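Local coordinates for protein ATP-dependent helicase FUN30 (Saccharomyces cerevisiae S288c, PDB 5GN1) that uses ATP hydrolysis to remodel nucleosomes, promoting DNA end resection at double-strand breaks and being required for heterochromatin organization, this chain being the C-terminal part of its ATPase domain, at residues Arg118-Asn122 with Lys173-His177; Ile126-Ser130 with Ile148-Ser153; Leu194-Val199 with Leu222-Tyr227; Glu203-Ile207 with Phe248-Ile254; Phe279-Phe283 with Glu316-His320. All blocks are in the same frame, centred on the assembly; numbering follows the deposited sequence.

Interactions 1 and 2 belong to the helical region inserted between strand 49-56 and the other strands of the RecA-like lobe and touch each other: Tyr121 and Tyr174 pack on helix 123-133, which also meets helix 145-153 in interaction 2. Interactions 3 to 5 lie in the lobe itself. Interactions 3 and 4 also touch, because a short loop joins helix 185-200 to strand 205-209. Interaction 4, buried and the most polar, has a lysine ammonium bound by main-chain carbonyls; the others are partly buried. Interaction 3 is wholly apolar; interaction 1 adds one weak hydrogen bond, interaction 2 one from lysine to threonine; in interaction 5 a polar glutamine lies beside a helix and Phe283 meets Ile319.

Interaction 1. Residues Arg118-Asn122 with Lys173-His177; sequences RNIYN and KYQLH
Two irregular segments face each other, with CA atoms 8.7 Å apart at Tyr121 and Tyr174 and 9.2 Å at Ile120 and Leu176. The gap suits one long flat side chain. Tyr121, the centre of an inverse gamma turn (phi/psi -85/69), sends its ring across in the m rotamer. Its hydroxyl ends in a hollow formed by Tyr174, Gln175 and Leu176: Tyr121 OH gives a weak hydrogen bond to Tyr174 O (2.8 Å) and lies 3.6 Å from Leu176 CG. Leu176 CD2 fits against Tyr121 CE1 (3.8 Å) and meets Ile120 CG2 at 4.0 Å, so the leucine branch fills the notch beside the ring; Tyr174 CB touches Tyr121 CE2 at 4.3 Å. Arg118 NH1 braces the turn by bonding Tyr121 O (2.9 Å). Asp157 of helix 157-166 accepts from the backbone of Asn119, Ile120 and Tyr121. Asn122 (chi1 p) N-caps helix 123-133. The contact is loop-to-loop packing within the helical insertion of the RecA-like lobe.

Interaction 2. Residues Ile126-Ser130 with Ile148-Ser153; sequences ITKMS and IKEDMS
Helices 123-133 and 145-153 cross here with their segment axes 8.9 Å apart and their N-to-C directions at 136°, nearer antiparallel than parallel. The closest backbones are at Ser130 and Lys149, whose CA atoms are 5.2 Å apart, an approach that the small serine permits. Ile148 comes first, its CG2 4.2 Å from Ser130 CB. Lys149 follows with an almost extended side chain (chi1 and chi2 t) that reaches obliquely across the other helix: its CB lies 3.6 Å from Ser130 OG, its CG 4.0 Å from Ile126 CG1, and its NZ donates to Thr127 OG1 at 2.7 Å. A long aliphatic stem with a polar tip suits this border between core and solvent. The pair is part of an all-helical insertion, and helix 157-166 closes over the next apolar residue, where Leu160 and Leu163 pack on Met152. Met152 (chi1 m, chi2 and chi3 t) points inward, placing CB 4.0 Å from Ile126 CB, CE 3.9 Å from Met129 CB and SD 3.8 Å from Ile126 O; its slim, unbranched chain fits between the helices. Last, Ile126 CD1 packs 3.6 Å from Ser153 N, and Ser153 OG turns back to bond Glu150 O at 2.9 Å.

Interaction 3. Residues Leu194-Val199 with Leu222-Tyr227; sequences LKTIIV and LSTLDY
This is an apolar contact between neighbouring helix ends on one face of the parallel sheet of the RecA-like lobe: the C-terminal half of helix 185-200 meets the end of helix 212-224 and the turn that leads into strand 229-232. Strand 205-209 joins the two helices in sequence. Helix 185-200 widens into a pi-type turn at 195-199, while helix 212-224 finishes in a Schellman motif. There Asp226 takes positive phi (65/32), and Tyr227 N bonds Leu222 O at 3.0 Å and Asp226 N bonds Ser223 O at 3.1 Å. This reversal delivers Tyr227, chi1 m, to the first helix, with CA atoms of Ile198 and Tyr227 8.7 Å apart. Ile198 CD1 sits over the ring face, 3.8 Å from the Tyr227 centroid and only 4° off the normal, a CH-pi contact. Leu194 CB lies 3.8 Å from Tyr227 CE2, and Leu194 CD1 reaches Leu222 CD2 at 3.7 Å. The tyrosine hydroxyl passes 3.6 Å from Lys195 CA and 4.0 Å from Val199 CG2. Lys195 NZ pairs instead with Asp200. With no hydrogen bond between the segments, attraction rests on shape and burial, and branched aliphatic groups with a flat ring supply both.

Interaction 4. Residues Glu203-Ile207 with Phe248-Ile254; sequences EKVLI and FYEDKDI
Lys204 and Phe248 make most of this contact, one just before strand 205-209, the other in the last turn of helix 241-250. Lys204 has CB toward the other segment and, in an outstretched side chain (chi1 m, chi2 to chi4 t), carries its ammonium into a pocket of carbonyls. Lys204 NZ donates to Phe248 O at 2.7 Å, Asp251 O at 2.7 Å and Ile254 O at 2.9 Å. These carbonyls come together because the chain leaves the helix at Asp251, which opens a type I turn to Ile254: Ile254 N bonds Asp251 O at 3.2 Å, and Asp251 OD1 accepts from Asp253 N at 3.0 Å in an Asx turn. A lysine suits the place, since one ammonium can donate to several carbonyls that the turn gathers round it. Phe248, chi1 t, flanks the stem: Lys204 CD is 4.2 Å from the ring centroid (CH-pi) and NZ 4.5 Å (cation-pi), both off-centre. Farther along, Leu206 CD2 meets Phe248 CE2 at 3.9 Å, and Phe257 of strand 256-260 stacks edge-to-face with the phenylalanine. Water 1 donates to Tyr249 O (3.1 Å) and accepts from Lys252 NZ (3.2 Å, in the conformer given) and weakly from Lys204 NZ (3.1 Å). Helix 241-250 thus returns to the sheet through a turn tied down by the lysine just before strand 205-209, in the alternating alpha/beta layout of a RecA-like helicase lobe.

Interaction 5. Residues Phe279-Phe283 with Glu316-His320; sequences FDQSF and EEKIH
Gln281 lays its side chain over one turn of helix 315-322, its CG 3.9 Å from Ile319 CG2. The contact belongs to the RecA-like lobe, where loop 279-283 leaves strand 275-278 at the C-terminal edge of the parallel sheet and the helix follows strand 304-311. The loop is largely extended, with phi/psi of -152/132 at Asp280, -83/160 at Gln281 and -90/150 at Ser282, so successive side chains diverge: CB of Gln281 points toward the helix and that of Ser282 away. Gln281 takes chi1 p and chi2 t, which puts its amide beside the helix backbone at Glu316 and the ring of His320; a flexible polar chain fits this half-open border. Ile319 (chi1 m, chi2 t) offers the apolar part of the helix surface, also packed by Leu351 of helix 345-359. Glu316 and Asp280 approach without bonding each other, Asp280 CB lying 4.3 Å from Glu316 OE2. Their carboxylates turn to other partners, Asp280 to Ser209 and the backbone of Leu210, Glu316 to Lys186 and the backbone of Thr311. The two backbones come nearest at Phe283 and Ile319, CA atoms 6.2 Å apart, and there the edge of the phenylalanine ring (chi1 t) meets the isoleucine, Phe283 CD1 lying 4.2 Å from Ile319 CG2.

Interaction 1. Residues Arg118-Asn122 with Lys173-His177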
# COMPACT_ATOMS: atom_id res chain seq x y z
N ARG A 118 -8.98 5.85 7.85
CA ARG A 118 -9.40 7.13 8.41
C ARG A 118 -9.53 6.94 9.92
O ARG A 118 -10.45 6.26 10.39
CB ARG A 118 -10.75 7.58 7.83
CG ARG A 118 -11.19 8.96 8.33
CD ARG A 118 -12.43 9.50 7.57
NE ARG A 118 -13.65 8.75 7.86
CZ ARG A 118 -14.45 8.98 8.90
NH1 ARG A 118 -14.16 9.94 9.77
NH2 ARG A 118 -15.55 8.25 9.08
N ASN A 119 -8.56 7.47 10.66
CA ASN A 119 -8.60 7.69 12.11
C ASN A 119 -8.20 9.05 12.64
O ASN A 119 -8.76 9.53 13.62
CB ASN A 119 -7.57 6.73 12.70
CG ASN A 119 -7.98 5.28 12.59
OD1 ASN A 119 -8.84 4.80 13.34
ND2 ASN A 119 -7.35 4.57 11.67
N ILE A 120 -7.26 9.71 11.95
CA ILE A 120 -6.85 11.04 12.36
C ILE A 120 -7.98 11.98 12.00
O ILE A 120 -8.41 12.82 12.80
CB ILE A 120 -5.52 11.43 11.68
CG1 ILE A 120 -4.40 10.52 12.19
CG2 ILE A 120 -5.20 12.90 11.91
CD1 ILE A 120 -3.10 10.68 11.42
N TYR A 121 -8.50 11.85 10.78
CA TYR A 121 -9.61 12.67 10.30
C TYR A 121 -10.94 12.05 10.76
O TYR A 121 -11.72 11.51 9.98
CB TYR A 121 -9.55 12.82 8.79
CG TYR A 121 -8.37 13.61 8.26
CD1 TYR A 121 -7.15 13.00 8.01
CD2 TYR A 121 -8.48 14.97 8.01
CE1 TYR A 121 -6.07 13.71 7.52
CE2 TYR A 121 -7.41 15.70 7.53
CZ TYR A 121 -6.20 15.06 7.29
OH TYR A 121 -5.11 15.77 6.80
N ASN A 122 -11.17 12.09 12.06
CA ASN A 122 -12.33 11.49 12.69
C ASN A 122 -13.63 12.22 12.35
O ASN A 122 -13.60 13.28 11.82
CB ASN A 122 -12.15 11.43 14.19
CG ASN A 122 -12.00 12.79 14.80
OD1 ASN A 122 -12.71 13.69 14.47
ND2 ASN A 122 -11.06 12.93 15.66
N LYS A 173 -5.15 24.15 6.98
CA LYS A 173 -4.97 24.00 8.42
C LYS A 173 -5.24 22.58 8.89
O LYS A 173 -4.86 22.23 10.00
CB LYS A 173 -5.87 25.00 9.18
CG LYS A 173 -7.31 24.57 9.43
CD LYS A 173 -7.91 25.45 10.54
CE LYS A 173 -9.35 25.86 10.28
NZ LYS A 173 -10.06 26.26 11.53
N TYR A 174 -5.88 21.76 8.06
CA TYR A 174 -6.14 20.37 8.38
C TYR A 174 -5.09 19.42 7.80
O TYR A 174 -5.13 18.22 8.11
CB TYR A 174 -7.53 19.96 7.90
CG TYR A 174 -8.64 20.77 8.52
CD1 TYR A 174 -9.15 20.45 9.78
CD2 TYR A 174 -9.18 21.87 7.86
CE1 TYR A 174 -10.16 21.20 10.36
CE2 TYR A 174 -10.19 22.62 8.42
CZ TYR A 174 -10.68 22.28 9.67
OH TYR A 174 -11.69 23.03 10.24
N GLN A 175 -4.17 19.91 6.97
CA GLN A 175 -3.10 19.08 6.42
C GLN A 175 -2.31 18.39 7.53
O GLN A 175 -2.16 18.92 8.64
CB GLN A 175 -2.12 19.92 5.61
CG GLN A 175 -2.67 20.54 4.36
CD GLN A 175 -1.59 21.27 3.58
OE1 GLN A 175 -0.42 21.26 3.97
NE2 GLN A 175 -1.98 21.89 2.47
N LEU A 176 -1.80 17.21 7.23
CA LEU A 176 -0.84 16.57 8.12
C LEU A 176 0.50 17.28 8.01
O LEU A 176 0.97 17.59 6.92
CB LEU A 176 -0.70 15.09 7.77
CG LEU A 176 -2.00 14.29 7.75
CD1 LEU A 176 -1.73 12.85 7.30
CD2 LEU A 176 -2.69 14.31 9.12
N HIS A 177 1.13 17.56 9.17
CA HIS A 177 2.43 18.22 9.15
C HIS A 177 3.31 17.77 10.30
O HIS A 177 4.17 18.52 10.75
CB HIS A 177 2.26 19.75 9.17
CG HIS A 177 1.55 20.27 10.37
ND1 HIS A 177 0.19 20.47 10.40
CD2 HIS A 177 2.01 20.62 11.60
CE1 HIS A 177 -0.16 20.93 11.59
NE2 HIS A 177 0.92 21.03 12.34

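Interaction 2. Residues Ile126-Ser130 with Ile148-Ser153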
# COMPACT_ATOMS: atom_id res chain seq x y z
N ILE A 126 -14.02 15.62 9.92
CA ILE A 126 -14.52 15.86 8.59
C ILE A 126 -15.74 16.75 8.57
O ILE A 126 -16.00 17.43 7.59
CB ILE A 126 -14.72 14.55 7.83
CG1 ILE A 126 -15.74 13.70 8.52
CG2 ILE A 126 -13.41 13.80 7.73
CD1 ILE A 126 -16.00 12.43 7.77
N THR A 127 -16.46 16.76 9.67
CA THR A 127 -17.63 17.61 9.76
C THR A 127 -17.16 19.03 9.58
O THR A 127 -17.67 19.73 8.75
CB THR A 127 -18.31 17.46 11.10
OG1 THR A 127 -18.85 16.15 11.22
CG2 THR A 127 -19.40 18.43 11.24
N LYS A 128 -16.12 19.43 10.28
CA LYS A 128 -15.61 20.78 10.13
C LYS A 128 -15.00 21.02 8.76
O LYS A 128 -15.06 22.14 8.24
CB LYS A 128 -14.59 21.09 11.24
CG LYS A 128 -14.97 20.57 12.63
CD LYS A 128 -16.42 20.93 13.04
CE LYS A 128 -17.09 19.76 13.77
NZ LYS A 128 -18.47 20.07 14.29
N MET A 129 -14.39 19.99 8.14
CA MET A 129 -13.80 20.18 6.82
C MET A 129 -14.87 20.28 5.74
O MET A 129 -14.71 20.99 4.74
CB MET A 129 -12.85 19.02 6.48
CG MET A 129 -11.68 18.85 7.40
SD MET A 129 -10.82 17.30 7.06
CE MET A 129 -10.33 17.57 5.37
N SER A 130 -15.96 19.56 5.95
CA SER A 130 -17.05 19.66 5.02
C SER A 130 -17.71 21.03 5.05
O SER A 130 -17.90 21.62 4.02
CB SER A 130 -18.05 18.57 5.24
OG SER A 130 -18.61 18.59 6.50
N ILE A 148 -20.73 16.25 0.90
CA ILE A 148 -19.27 16.31 0.97
C ILE A 148 -18.76 15.52 2.17
O ILE A 148 -17.70 14.88 2.10
CB ILE A 148 -18.79 17.76 1.01
CG1 ILE A 148 -19.30 18.49 -0.22
CG2 ILE A 148 -17.27 17.85 1.14
CD1 ILE A 148 -18.55 18.09 -1.43
N LYS A 149 -19.50 15.55 3.28
CA LYS A 149 -19.04 14.85 4.47
C LYS A 149 -19.18 13.35 4.31
O LYS A 149 -18.33 12.59 4.79
CB LYS A 149 -19.81 15.34 5.70
CG LYS A 149 -19.26 14.79 7.01
CD LYS A 149 -20.10 15.20 8.21
CE LYS A 149 -20.14 14.08 9.25
NZ LYS A 149 -20.89 14.48 10.48
N GLU A 150 -20.24 12.90 3.65
CA GLU A 150 -20.34 11.48 3.34
C GLU A 150 -19.21 11.04 2.42
O GLU A 150 -18.65 9.95 2.60
CB GLU A 150 -21.69 11.16 2.70
CG GLU A 150 -22.06 9.69 2.76
CD GLU A 150 -23.34 9.38 2.01
OE1 GLU A 150 -23.83 10.27 1.28
OE2 GLU A 150 -23.85 8.25 2.14
N ASP A 151 -18.85 11.87 1.43
CA ASP A 151 -17.71 11.57 0.57
C ASP A 151 -16.43 11.46 1.39
O ASP A 151 -15.64 10.52 1.20
CB ASP A 151 -17.56 12.65 -0.50
CG ASP A 151 -18.49 12.45 -1.70
OD1 ASP A 151 -19.37 11.55 -1.65
OD2 ASP A 151 -18.35 13.20 -2.68
N MET A 152 -16.21 12.42 2.29
CA MET A 152 -15.01 12.39 3.14
C MET A 152 -14.99 11.16 4.04
O MET A 152 -13.93 10.58 4.27
CB MET A 152 -14.93 13.66 3.96
CG MET A 152 -14.52 14.88 3.16
SD MET A 152 -14.65 16.37 4.17
CE MET A 152 -13.97 17.57 3.06
N SER A 153 -16.14 10.76 4.58
CA SER A 153 -16.18 9.62 5.51
C SER A 153 -15.65 8.34 4.87
O SER A 153 -15.25 7.43 5.60
CB SER A 153 -17.59 9.38 6.02
OG SER A 153 -18.34 8.54 5.14

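Interaction 3. Residues Leu194-Val199 with Leu222-Tyr227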
# COMPACT_ATOMS: atom_id res chain seq x y z
N LEU A 194 16.99 1.25 2.85
CA LEU A 194 17.37 2.27 1.88
C LEU A 194 18.71 2.91 2.24
O LEU A 194 19.52 3.21 1.35
CB LEU A 194 16.28 3.33 1.76
CG LEU A 194 14.98 2.88 1.08
CD1 LEU A 194 14.02 4.04 1.00
CD2 LEU A 194 15.23 2.28 -0.30
N LYS A 195 18.96 3.14 3.53
CA LYS A 195 20.25 3.70 3.94
C LYS A 195 21.40 2.78 3.56
O LYS A 195 22.43 3.23 3.05
CB LYS A 195 20.26 3.99 5.44
CG LYS A 195 21.47 4.83 5.83
CD LYS A 195 21.81 4.78 7.31
CE LYS A 195 23.27 5.16 7.54
NZ LYS A 195 24.23 4.16 6.96
N THR A 196 21.25 1.48 3.79
CA THR A 196 22.27 0.53 3.36
C THR A 196 22.51 0.61 1.85
O THR A 196 23.65 0.72 1.40
CB THR A 196 21.87 -0.89 3.76
OG1 THR A 196 21.79 -0.98 5.19
CG2 THR A 196 22.88 -1.88 3.24
N ILE A 197 21.44 0.55 1.06
CA ILE A 197 21.57 0.48 -0.40
C ILE A 197 22.15 1.77 -0.95
O ILE A 197 23.06 1.77 -1.79
CB ILE A 197 20.20 0.18 -1.04
CG1 ILE A 197 19.71 -1.22 -0.71
CG2 ILE A 197 20.24 0.42 -2.57
CD1 ILE A 197 18.26 -1.44 -1.10
N ILE A 198 21.62 2.90 -0.49
CA ILE A 198 21.89 4.18 -1.14
C ILE A 198 23.11 4.87 -0.55
O ILE A 198 23.96 5.37 -1.28
CB ILE A 198 20.64 5.08 -1.08
CG1 ILE A 198 19.48 4.41 -1.83
CG2 ILE A 198 20.92 6.44 -1.70
CD1 ILE A 198 18.14 5.09 -1.60
N VAL A 199 23.23 4.88 0.78
CA VAL A 199 24.36 5.57 1.40
C VAL A 199 25.58 4.65 1.48
O VAL A 199 26.67 5.02 1.06
CB VAL A 199 23.96 6.10 2.79
CG1 VAL A 199 25.07 6.98 3.37
CG2 VAL A 199 22.67 6.89 2.70
N LEU A 222 9.80 9.39 0.87
CA LEU A 222 11.10 9.54 0.22
C LEU A 222 11.55 11.00 0.24
O LEU A 222 12.75 11.27 0.41
CB LEU A 222 11.05 8.97 -1.21
CG LEU A 222 10.76 7.45 -1.26
CD1 LEU A 222 10.74 6.89 -2.68
CD2 LEU A 222 11.75 6.67 -0.39
N SER A 223 10.60 11.94 0.12
CA SER A 223 10.93 13.36 0.21
C SER A 223 11.44 13.71 1.60
O SER A 223 12.42 14.44 1.75
CB SER A 223 9.71 14.20 -0.15
OG SER A 223 9.97 15.59 0.02
N THR A 224 10.77 13.20 2.65
CA THR A 224 11.27 13.40 4.00
C THR A 224 12.68 12.85 4.15
O THR A 224 13.51 13.45 4.84
CB THR A 224 10.33 12.74 5.02
OG1 THR A 224 9.11 13.50 5.11
CG2 THR A 224 10.97 12.65 6.41
N LEU A 225 12.98 11.72 3.51
CA LEU A 225 14.28 11.08 3.65
C LEU A 225 15.32 11.67 2.71
O LEU A 225 16.47 11.21 2.72
CB LEU A 225 14.16 9.56 3.41
CG LEU A 225 13.40 8.71 4.45
CD1 LEU A 225 13.19 7.28 3.94
CD2 LEU A 225 14.11 8.69 5.82
N ASP A 226 14.93 12.65 1.90
CA ASP A 226 15.81 13.37 0.99
C ASP A 226 16.39 12.46 -0.10
O ASP A 226 17.52 12.68 -0.56
CB ASP A 226 16.94 14.07 1.77
CG ASP A 226 17.58 15.20 0.98
OD1 ASP A 226 16.87 15.82 0.15
OD2 ASP A 226 18.79 15.45 1.19
N TYR A 227 15.63 11.46 -0.53
CA TYR A 227 16.01 10.62 -1.66
C TYR A 227 15.18 11.03 -2.88
O TYR A 227 13.95 10.96 -2.84
CB TYR A 227 15.76 9.14 -1.37
CG TYR A 227 16.56 8.52 -0.23
CD1 TYR A 227 17.92 8.75 -0.08
CD2 TYR A 227 15.93 7.68 0.68
CE1 TYR A 227 18.63 8.15 0.97
CE2 TYR A 227 16.63 7.08 1.70
CZ TYR A 227 17.98 7.32 1.85
OH TYR A 227 18.63 6.71 2.91

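Interaction 4. Residues Glu203-Ile207 with Phe248-Ile254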
# COMPACT_ATOMS: atom_id res chain seq x y z
N GLU A 203 24.13 2.35 -4.39
CA GLU A 203 23.43 1.66 -5.46
C GLU A 203 22.02 2.23 -5.64
O GLU A 203 21.56 3.06 -4.86
CB GLU A 203 23.40 0.14 -5.18
CG GLU A 203 24.77 -0.55 -5.38
CD GLU A 203 24.80 -2.01 -4.91
OE1 GLU A 203 23.84 -2.46 -4.24
OE2 GLU A 203 25.78 -2.73 -5.23
N LYS A 204 21.35 1.77 -6.69
CA LYS A 204 19.97 2.13 -7.00
C LYS A 204 19.04 0.98 -6.63
O LYS A 204 19.47 -0.16 -6.45
CB LYS A 204 19.83 2.50 -8.47
CG LYS A 204 20.70 3.68 -8.88
CD LYS A 204 20.08 4.38 -10.07
CE LYS A 204 20.86 5.64 -10.44
NZ LYS A 204 20.04 6.56 -11.29
N VAL A 205 17.75 1.30 -6.53
CA VAL A 205 16.78 0.33 -6.03
C VAL A 205 15.43 0.57 -6.70
O VAL A 205 15.04 1.72 -6.95
CB VAL A 205 16.67 0.39 -4.49
CG1 VAL A 205 16.24 1.79 -4.00
CG2 VAL A 205 15.73 -0.71 -3.96
N LEU A 206 14.72 -0.52 -7.01
CA LEU A 206 13.32 -0.49 -7.41
C LEU A 206 12.44 -0.87 -6.23
O LEU A 206 12.71 -1.85 -5.54
CB LEU A 206 13.04 -1.47 -8.55
CG LEU A 206 14.04 -1.47 -9.71
CD1 LEU A 206 13.65 -2.51 -10.76
CD2 LEU A 206 14.12 -0.07 -10.30
N ILE A 207 11.38 -0.09 -5.99
CA ILE A 207 10.40 -0.41 -4.95
C ILE A 207 9.06 -0.70 -5.63
O ILE A 207 8.55 0.14 -6.38
CB ILE A 207 10.25 0.72 -3.92
CG1 ILE A 207 11.63 1.12 -3.39
CG2 ILE A 207 9.35 0.25 -2.75
CD1 ILE A 207 11.60 2.27 -2.39
N PHE A 248 16.13 7.75 -15.25
CA PHE A 248 16.66 6.85 -14.23
C PHE A 248 18.07 6.39 -14.61
O PHE A 248 18.95 6.31 -13.75
CB PHE A 248 15.75 5.64 -14.06
CG PHE A 248 16.00 4.87 -12.79
CD1 PHE A 248 16.06 5.52 -11.57
CD2 PHE A 248 16.16 3.49 -12.82
CE1 PHE A 248 16.29 4.82 -10.40
CE2 PHE A 248 16.39 2.79 -11.65
CZ PHE A 248 16.46 3.45 -10.44
N TYR A 249 18.27 6.10 -15.89
CA TYR A 249 19.57 5.66 -16.38
C TYR A 249 20.59 6.79 -16.39
O TYR A 249 21.77 6.56 -16.14
CB TYR A 249 19.44 5.08 -17.79
CG TYR A 249 19.05 3.62 -17.83
CD1 TYR A 249 20.02 2.63 -17.78
CD2 TYR A 249 17.71 3.24 -17.91
CE1 TYR A 249 19.67 1.29 -17.83
CE2 TYR A 249 17.35 1.92 -17.94
CZ TYR A 249 18.32 0.94 -17.91
OH TYR A 249 17.94 -0.39 -17.97
N GLU A 250 20.15 8.00 -16.72
CA GLU A 250 21.08 9.10 -17.02
C GLU A 250 21.55 9.80 -15.75
O GLU A 250 22.71 10.24 -15.67
CB GLU A 250 20.42 10.09 -17.98
CG GLU A 250 21.35 11.14 -18.60
CD GLU A 250 21.56 12.36 -17.70
OE1 GLU A 250 20.73 12.60 -16.80
OE2 GLU A 250 22.57 13.06 -17.89
N ASP A 251 20.68 9.90 -14.74
CA ASP A 251 20.94 10.70 -13.54
C ASP A 251 21.39 9.79 -12.40
O ASP A 251 20.58 9.11 -11.77
CB ASP A 251 19.68 11.48 -13.17
CG ASP A 251 19.97 12.66 -12.23
OD1 ASP A 251 20.94 12.58 -11.44
OD2 ASP A 251 19.22 13.65 -12.29
N LYS A 252 22.70 9.81 -12.11
CA LYS A 252 23.25 8.99 -11.03
C LYS A 252 22.73 9.42 -9.66
O LYS A 252 22.85 8.65 -8.69
CB LYS A 252 24.78 9.06 -11.04
CG LYS A 252 25.44 8.33 -12.21
CD LYS A 252 25.25 6.83 -12.11
CE LYS A 252 25.93 6.13 -13.28
NZ LYS A 252 25.29 4.83 -13.59
N ASP A 253 22.18 10.63 -9.54
CA ASP A 253 21.71 11.14 -8.26
C ASP A 253 20.24 10.83 -7.99
O ASP A 253 19.67 11.39 -7.05
CB ASP A 253 21.94 12.65 -8.19
CG ASP A 253 21.93 13.19 -6.77
OD1 ASP A 253 22.47 12.51 -5.86
OD2 ASP A 253 21.38 14.30 -6.56
N ILE A 254 19.60 9.97 -8.80
CA ILE A 254 18.24 9.52 -8.53
C ILE A 254 18.31 8.06 -8.12
O ILE A 254 18.38 7.18 -9.00
CB ILE A 254 17.31 9.70 -9.73
CG1 ILE A 254 17.32 11.14 -10.24
CG2 ILE A 254 15.86 9.33 -9.35
CD1 ILE A 254 16.27 11.41 -11.34
O HOH W 1 22.17 5.52 -13.29

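Interaction 5. Residues Phe279-Phe283 with Glu316-His320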
# COMPACT_ATOMS: atom_id res chain seq x y z
N PHE A 279 7.46 -4.09 -1.46
CA PHE A 279 6.91 -3.48 -0.26
C PHE A 279 5.78 -4.34 0.31
O PHE A 279 5.60 -4.40 1.53
CB PHE A 279 6.43 -2.07 -0.55
CG PHE A 279 6.14 -1.25 0.68
CD1 PHE A 279 7.16 -0.56 1.33
CD2 PHE A 279 4.85 -1.16 1.19
CE1 PHE A 279 6.90 0.19 2.47
CE2 PHE A 279 4.58 -0.39 2.32
CZ PHE A 279 5.61 0.28 2.96
N ASP A 280 5.06 -5.04 -0.56
CA ASP A 280 3.97 -5.90 -0.13
C ASP A 280 3.85 -7.00 -1.17
O ASP A 280 3.87 -6.72 -2.38
CB ASP A 280 2.65 -5.12 0.02
CG ASP A 280 2.36 -4.23 -1.19
OD1 ASP A 280 1.78 -4.74 -2.18
OD2 ASP A 280 2.72 -3.02 -1.16
N GLN A 281 3.77 -8.24 -0.72
CA GLN A 281 3.90 -9.31 -1.69
C GLN A 281 2.57 -9.58 -2.38
O GLN A 281 1.50 -9.21 -1.90
CB GLN A 281 4.43 -10.58 -1.02
CG GLN A 281 3.47 -11.20 -0.04
CD GLN A 281 4.15 -12.22 0.85
OE1 GLN A 281 3.94 -12.23 2.07
NE2 GLN A 281 4.98 -13.08 0.26
N SER A 282 2.66 -10.21 -3.54
CA SER A 282 1.51 -10.69 -4.26
C SER A 282 1.18 -12.12 -3.84
O SER A 282 2.06 -12.89 -3.45
CB SER A 282 1.77 -10.64 -5.77
OG SER A 282 0.71 -11.24 -6.49
N PHE A 283 -0.11 -12.47 -3.92
CA PHE A 283 -0.50 -13.85 -3.66
C PHE A 283 -0.06 -14.78 -4.79
O PHE A 283 -0.01 -15.99 -4.58
CB PHE A 283 -2.01 -13.96 -3.45
CG PHE A 283 -2.47 -15.32 -2.96
CD1 PHE A 283 -2.34 -15.67 -1.63
CD2 PHE A 283 -3.03 -16.24 -3.84
CE1 PHE A 283 -2.76 -16.93 -1.17
CE2 PHE A 283 -3.45 -17.49 -3.40
CZ PHE A 283 -3.31 -17.83 -2.06
N GLU A 316 0.14 -11.07 6.46
CA GLU A 316 1.20 -11.19 5.46
C GLU A 316 1.99 -12.48 5.64
O GLU A 316 2.47 -13.06 4.66
CB GLU A 316 2.13 -9.98 5.52
CG GLU A 316 1.46 -8.68 5.05
CD GLU A 316 2.46 -7.53 4.83
OE1 GLU A 316 3.51 -7.52 5.50
OE2 GLU A 316 2.19 -6.67 3.97
N GLU A 317 2.13 -12.95 6.88
CA GLU A 317 2.73 -14.26 7.11
C GLU A 317 1.91 -15.37 6.48
O GLU A 317 2.46 -16.26 5.83
CB GLU A 317 2.92 -14.49 8.61
CG GLU A 317 3.96 -13.55 9.23
CD GLU A 317 4.28 -13.88 10.69
OE1 GLU A 317 3.47 -13.57 11.59
OE2 GLU A 317 5.36 -14.47 10.93
N LYS A 318 0.57 -15.32 6.63
CA LYS A 318 -0.29 -16.32 6.01
C LYS A 318 -0.21 -16.26 4.49
O LYS A 318 -0.22 -17.29 3.81
CB LYS A 318 -1.74 -16.12 6.46
CG LYS A 318 -1.92 -16.22 7.95
CD LYS A 318 -1.38 -17.54 8.45
CE LYS A 318 -0.82 -17.42 9.85
NZ LYS A 318 -0.24 -18.72 10.28
N ILE A 319 -0.14 -15.05 3.93
CA ILE A 319 -0.05 -14.92 2.48
C ILE A 319 1.29 -15.46 1.98
O ILE A 319 1.35 -16.11 0.93
CB ILE A 319 -0.29 -13.45 2.08
CG1 ILE A 319 -1.77 -13.12 2.28
CG2 ILE A 319 0.17 -13.18 0.63
CD1 ILE A 319 -2.12 -11.67 2.05
N HIS A 320 2.37 -15.22 2.72
CA HIS A 320 3.67 -15.78 2.33
C HIS A 320 3.64 -17.30 2.31
O HIS A 320 4.21 -17.93 1.41
CB HIS A 320 4.76 -15.27 3.28
CG HIS A 320 6.15 -15.67 2.88
ND1 HIS A 320 6.65 -15.50 1.61
CD2 HIS A 320 7.15 -16.23 3.60
CE1 HIS A 320 7.89 -15.94 1.55
NE2 HIS A 320 8.22 -16.39 2.75